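Local coordinates for outer membrane protein Omp121 (Bacteroides thetaiotaomicron, PDB 5FQ8) that probably imports peptides across the bacterial outer membrane as a TonB-dependent receptor that also binds metal ions such as calcium, at residues B[324-329]-B[965-970]; B[832-837]-B[895-900]. All coordinates share one frame; numbering follows the deposited sequence.

Contact 1: residues B[324-329]-B[965-970]; sequences TGQGLS and GEYTAN
The phenol ring of Y967 has the side-chain oxygen OE1 of Q326 at its edge, close to the ring plane, while the aliphatic CD of R832 packs over one face; F956 also touches the side chain. The Q326 amide stands almost perpendicular to this ring, with the two planes 88° apart. From the tyrosine tip, Y967 OH donates to Q326 OE1 at 3.2 Å, arriving from well above the carbonyl plane, not along a lone pair. With CG tucked between the backbone N and C (chi1 50°) and the chain extended beyond it, Q326 reaches further partners: NE2 bonds to N121 OD1 and to the backbone of the bound peptide. In this TonB-dependent receptor the contact lies where barrel loops meet the plug domain. The loop following barrel strand 306-320 meets the connection that leads into strand 973-983, and the backbones of T324 and Q326 pair with G123 and L120 of the plug. At the other end of the contact the packing is van der Waals: T324 CB sits 3.5 Å from T968 O, and the methyl T324 CG2 lies 3.6 Å from N970 OD1. The other end of that amide, ND2, is held by D79 OD1. G325 has backbone angles, phi 151° among them, at which a CB would collide with the preceding carbonyl O, and S329 OG donates to G325 O over 3.3 Å.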
loop_
_atom_site.group_PDB
_atom_site.type_symbol
_atom_site.label_atom_id
_atom_site.label_comp_id
_atom_site.label_asym_id
_atom_site.label_seq_id
_atom_site.Cartn_x
_atom_site.Cartn_y
_atom_site.Cartn_z
ATOM N N THR B 324 -6.741 -12.518 17.230
ATOM C CA THR B 324 -7.000 -12.185 18.625
ATOM C C THR B 324 -6.629 -10.735 18.891
ATOM O O THR B 324 -5.903 -10.105 18.115
ATOM C CB THR B 324 -6.219 -13.082 19.602
ATOM O OG1 THR B 324 -4.823 -12.776 19.542
ATOM C CG2 THR B 324 -6.422 -14.554 19.311
ATOM N N GLY B 325 -7.127 -10.217 20.001
ATOM C CA GLY B 325 -6.796 -8.865 20.404
ATOM C C GLY B 325 -7.907 -8.225 21.207
ATOM O O GLY B 325 -8.941 -8.822 21.485
ATOM N N GLN B 326 -7.670 -6.968 21.578
ATOM C CA GLN B 326 -8.586 -6.247 22.440
ATOM C C GLN B 326 -9.673 -5.503 21.691
ATOM O O GLN B 326 -10.542 -4.906 22.329
ATOM C CB GLN B 326 -7.822 -5.273 23.315
ATOM C CG GLN B 326 -6.863 -4.384 22.589
ATOM C CD GLN B 326 -5.999 -3.604 23.543
ATOM O OE1 GLN B 326 -6.267 -3.587 24.728
ATOM N NE2 GLN B 326 -4.953 -2.971 23.040
ATOM N N GLY B 327 -9.661 -5.531 20.372
ATOM C CA GLY B 327 -10.621 -4.781 19.595
ATOM C C GLY B 327 -11.755 -5.644 19.099
ATOM O O GLY B 327 -12.303 -6.469 19.832
ATOM N N LEU B 328 -12.126 -5.447 17.839
ATOM C CA LEU B 328 -13.203 -6.223 17.240
ATOM C C LEU B 328 -12.660 -7.562 16.753
ATOM O O LEU B 328 -12.537 -7.832 15.559
ATOM C CB LEU B 328 -13.845 -5.446 16.108
ATOM C CG LEU B 328 -14.538 -4.174 16.514
ATOM C CD1 LEU B 328 -15.073 -3.570 15.278
ATOM C CD2 LEU B 328 -15.643 -4.518 17.445
ATOM N N SER B 329 -12.317 -8.403 17.711
ATOM C CA SER B 329 -11.888 -9.762 17.442
ATOM C C SER B 329 -12.914 -10.729 18.004
ATOM O O SER B 329 -13.826 -10.338 18.727
ATOM C CB SER B 329 -10.521 -10.019 18.057
ATOM O OG SER B 329 -10.690 -10.568 19.338
ATOM N N GLY B 965 2.956 -13.571 28.515
ATOM C CA GLY B 965 1.611 -13.984 28.810
ATOM C C GLY B 965 0.804 -14.188 27.556
ATOM O O GLY B 965 1.336 -14.267 26.460
ATOM N N GLU B 966 -0.494 -14.298 27.772
ATOM C CA GLU B 966 -1.470 -14.570 26.735
ATOM C C GLU B 966 -2.433 -13.402 26.687
ATOM O O GLU B 966 -2.872 -12.924 27.730
ATOM C CB GLU B 966 -2.227 -15.858 27.029
ATOM C CG GLU B 966 -3.716 -15.778 26.754
ATOM C CD GLU B 966 -4.499 -15.434 27.988
ATOM O OE1 GLU B 966 -3.919 -15.526 29.067
ATOM O OE2 GLU B 966 -5.676 -15.064 27.887
ATOM N N TYR B 967 -2.766 -12.940 25.489
ATOM C CA TYR B 967 -3.566 -11.736 25.345
ATOM C C TYR B 967 -4.900 -12.086 24.696
ATOM O O TYR B 967 -5.215 -11.637 23.600
ATOM C CB TYR B 967 -2.809 -10.662 24.568
ATOM C CG TYR B 967 -3.230 -9.299 25.025
ATOM C CD1 TYR B 967 -2.817 -8.809 26.246
ATOM C CD2 TYR B 967 -4.102 -8.532 24.275
ATOM C CE1 TYR B 967 -3.222 -7.580 26.687
ATOM C CE2 TYR B 967 -4.512 -7.306 24.713
ATOM C CZ TYR B 967 -4.067 -6.841 25.925
ATOM O OH TYR B 967 -4.459 -5.624 26.383
ATOM N N THR B 968 -5.715 -12.824 25.443
ATOM C CA THR B 968 -6.897 -13.509 24.934
ATOM C C THR B 968 -6.562 -14.317 23.692
ATOM O O THR B 968 -7.262 -14.282 22.684
ATOM C CB THR B 968 -8.059 -12.561 24.662
ATOM O OG1 THR B 968 -7.584 -11.366 24.054
ATOM C CG2 THR B 968 -8.746 -12.224 25.938
ATOM N N ALA B 969 -5.465 -15.055 23.779
ATOM C CA ALA B 969 -5.236 -16.159 22.866
ATOM C C ALA B 969 -6.453 -17.062 22.851
ATOM O O ALA B 969 -7.208 -17.131 23.818
ATOM C CB ALA B 969 -4.009 -16.952 23.284
ATOM N N ASN B 970 -6.656 -17.745 21.738
ATOM C CA ASN B 970 -7.816 -18.602 21.630
ATOM C C ASN B 970 -7.702 -19.779 22.597
ATOM O O ASN B 970 -6.601 -20.211 22.930
ATOM C CB ASN B 970 -7.952 -19.110 20.207
ATOM C CG ASN B 970 -8.179 -18.012 19.222
ATOM O OD1 ASN B 970 -8.920 -17.076 19.472
ATOM N ND2 ASN B 970 -7.535 -18.119 18.080
#

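Contact 2: residues B[832-837]-B[895-900]; sequences RTKDIN and GSCFLV
Helix 832-839, which directly follows strand 828-831, packs here against the 3-10 turn 895-898 that leads into barrel strand 899-915; the two strands pair antiparallel, so the helix and the turn meet at the end of that pairing. The ring of F898 faces the helix at D835. The carboxylate of D835 is stacked over one face of this ring, the planes 14° apart, with D835 OD1 3.6 Å from F898 CE2 and offset toward the rim. D835 CB adds a CH-pi contact 4.3 Å from the centroid of the F898 ring, and OD2 bonds to Y830 OH, which would help hold the carboxylate flat. C897 SG lies over the opposite face. An alanine in place of F898 would probably remove the face on which the D835 carboxylate and CB rest and loosen the helix against the turn. K834 reaches across with CG anti to the backbone N (chi1 -172°) and every later torsion extended. K834 CD rests 3.7 Å from V900 CG2, and at the tip K834 NZ donates to C897 O, lying in the carbonyl plane with a C=O...N angle of 150°.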
loop_
_atom_site.group_PDB
_atom_site.type_symbol
_atom_site.label_atom_id
_atom_site.label_comp_id
_atom_site.label_asym_id
_atom_site.label_seq_id
_atom_site.Cartn_x
_atom_site.Cartn_y
_atom_site.Cartn_z
ATOM N N ARG B 832 -4.826 -12.098 29.921
ATOM C CA ARG B 832 -5.952 -11.227 29.595
ATOM C C ARG B 832 -7.280 -11.963 29.673
ATOM O O ARG B 832 -8.329 -11.321 29.728
ATOM C CB ARG B 832 -5.775 -10.598 28.201
ATOM C CG ARG B 832 -6.629 -9.354 27.938
ATOM C CD ARG B 832 -6.801 -9.009 26.472
ATOM N NE ARG B 832 -7.617 -7.809 26.300
ATOM C CZ ARG B 832 -8.916 -7.811 26.037
ATOM N NH1 ARG B 832 -9.554 -8.935 25.876
ATOM N NH2 ARG B 832 -9.582 -6.684 25.943
ATOM N N THR B 833 -7.255 -13.295 29.699
ATOM C CA THR B 833 -8.491 -14.053 29.833
ATOM C C THR B 833 -9.075 -13.914 31.228
ATOM O O THR B 833 -10.296 -13.850 31.397
ATOM C CB THR B 833 -8.242 -15.516 29.507
ATOM O OG1 THR B 833 -7.565 -15.616 28.259
ATOM C CG2 THR B 833 -9.535 -16.240 29.407
ATOM N N LYS B 834 -8.218 -13.864 32.239
ATOM C CA LYS B 834 -8.692 -13.516 33.566
ATOM C C LYS B 834 -9.064 -12.044 33.626
ATOM O O LYS B 834 -10.089 -11.679 34.209
ATOM C CB LYS B 834 -7.622 -13.858 34.602
ATOM C CG LYS B 834 -8.057 -13.727 36.033
ATOM C CD LYS B 834 -6.876 -13.748 36.973
ATOM C CE LYS B 834 -7.323 -13.697 38.409
ATOM N NZ LYS B 834 -6.169 -13.748 39.335
ATOM N N ASP B 835 -8.263 -11.192 32.992
ATOM C CA ASP B 835 -8.543 -9.762 32.954
ATOM C C ASP B 835 -9.956 -9.480 32.457
ATOM O O ASP B 835 -10.739 -8.796 33.122
ATOM C CB ASP B 835 -7.521 -9.067 32.058
ATOM C CG ASP B 835 -7.200 -7.674 32.513
ATOM O OD1 ASP B 835 -8.070 -7.026 33.122
ATOM O OD2 ASP B 835 -6.067 -7.232 32.257
ATOM N N ILE B 836 -10.293 -9.986 31.273
ATOM C CA ILE B 836 -11.564 -9.635 30.666
ATOM C C ILE B 836 -12.718 -10.248 31.433
ATOM O O ILE B 836 -13.825 -9.701 31.437
ATOM C CB ILE B 836 -11.585 -10.061 29.191
ATOM C CG1 ILE B 836 -12.817 -9.510 28.505
ATOM C CG2 ILE B 836 -11.579 -11.548 29.086
ATOM C CD1 ILE B 836 -12.894 -8.043 28.596
ATOM N N ASN B 837 -12.478 -11.363 32.121
ATOM C CA ASN B 837 -13.561 -12.044 32.806
ATOM C C ASN B 837 -13.792 -11.496 34.192
ATOM O O ASN B 837 -14.913 -11.551 34.696
ATOM C CB ASN B 837 -13.285 -13.538 32.868
ATOM C CG ASN B 837 -13.534 -14.196 31.568
ATOM O OD1 ASN B 837 -14.670 -14.424 31.179
ATOM N ND2 ASN B 837 -12.473 -14.479 30.862
ATOM N N GLY B 895 -3.597 -4.677 39.745
ATOM C CA GLY B 895 -3.127 -5.233 38.497
ATOM C C GLY B 895 -2.479 -6.595 38.656
ATOM O O GLY B 895 -2.635 -7.472 37.802
ATOM N N SER B 896 -1.741 -6.792 39.746
ATOM C CA SER B 896 -1.054 -8.056 39.950
ATOM C C SER B 896 -2.011 -9.237 39.971
ATOM O O SER B 896 -1.582 -10.369 39.740
ATOM C CB SER B 896 -0.277 -7.996 41.240
ATOM O OG SER B 896 -1.190 -7.799 42.293
ATOM N N CYS B 897 -3.298 -8.997 40.227
ATOM C CA CYS B 897 -4.286 -10.068 40.182
ATOM C C CYS B 897 -4.222 -10.838 38.884
ATOM O O CYS B 897 -4.553 -12.025 38.849
ATOM C CB CYS B 897 -5.683 -9.496 40.365
ATOM S SG CYS B 897 -7.014 -10.635 40.075
ATOM N N PHE B 898 -3.779 -10.198 37.815
ATOM C CA PHE B 898 -3.873 -10.791 36.499
ATOM C C PHE B 898 -2.572 -11.404 36.042
ATOM O O PHE B 898 -2.503 -11.894 34.919
ATOM C CB PHE B 898 -4.365 -9.751 35.506
ATOM C CG PHE B 898 -5.674 -9.142 35.895
ATOM C CD1 PHE B 898 -6.804 -9.919 36.000
ATOM C CD2 PHE B 898 -5.764 -7.804 36.175
ATOM C CE1 PHE B 898 -7.998 -9.377 36.365
ATOM C CE2 PHE B 898 -6.953 -7.247 36.529
ATOM C CZ PHE B 898 -8.079 -8.029 36.631
ATOM N N LEU B 899 -1.549 -11.403 36.879
ATOM C CA LEU B 899 -0.477 -12.371 36.743
ATOM C C LEU B 899 -0.946 -13.695 37.327
ATOM O O LEU B 899 -1.363 -13.754 38.489
ATOM C CB LEU B 899 0.779 -11.875 37.439
ATOM C CG LEU B 899 1.401 -10.690 36.728
ATOM C CD1 LEU B 899 2.464 -10.088 37.571
ATOM C CD2 LEU B 899 1.977 -11.149 35.426
ATOM N N VAL B 900 -0.895 -14.748 36.515
ATOM C CA VAL B 900 -1.498 -16.036 36.827
ATOM C C VAL B 900 -0.422 -17.110 36.894
ATOM O O VAL B 900 0.554 -17.075 36.140
ATOM C CB VAL B 900 -2.565 -16.374 35.775
ATOM C CG1 VAL B 900 -2.954 -17.821 35.843
ATOM C CG2 VAL B 900 -3.754 -15.488 35.990
#

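Both contacts are largely buried, their centres about 13 Å apart, and R832 ties them together: its backbone N bonds to E966 O, while its side chain packs on T968. Contact 1 lies somewhat nearer the centre of the chain, beside the plug and the bound peptide, and it is built from loops. Contact 2 joins helix 832-839 to the 3-10 turn at the start of barrel strand 899-915 and is away from the metal and ligand sites. The chemistry differs accordingly: in contact 1 polar side chains share their bonds with the plug and the peptide, whereas contact 2 relies on a carboxylate-aromatic stack and a lysine-to-carbonyl bond.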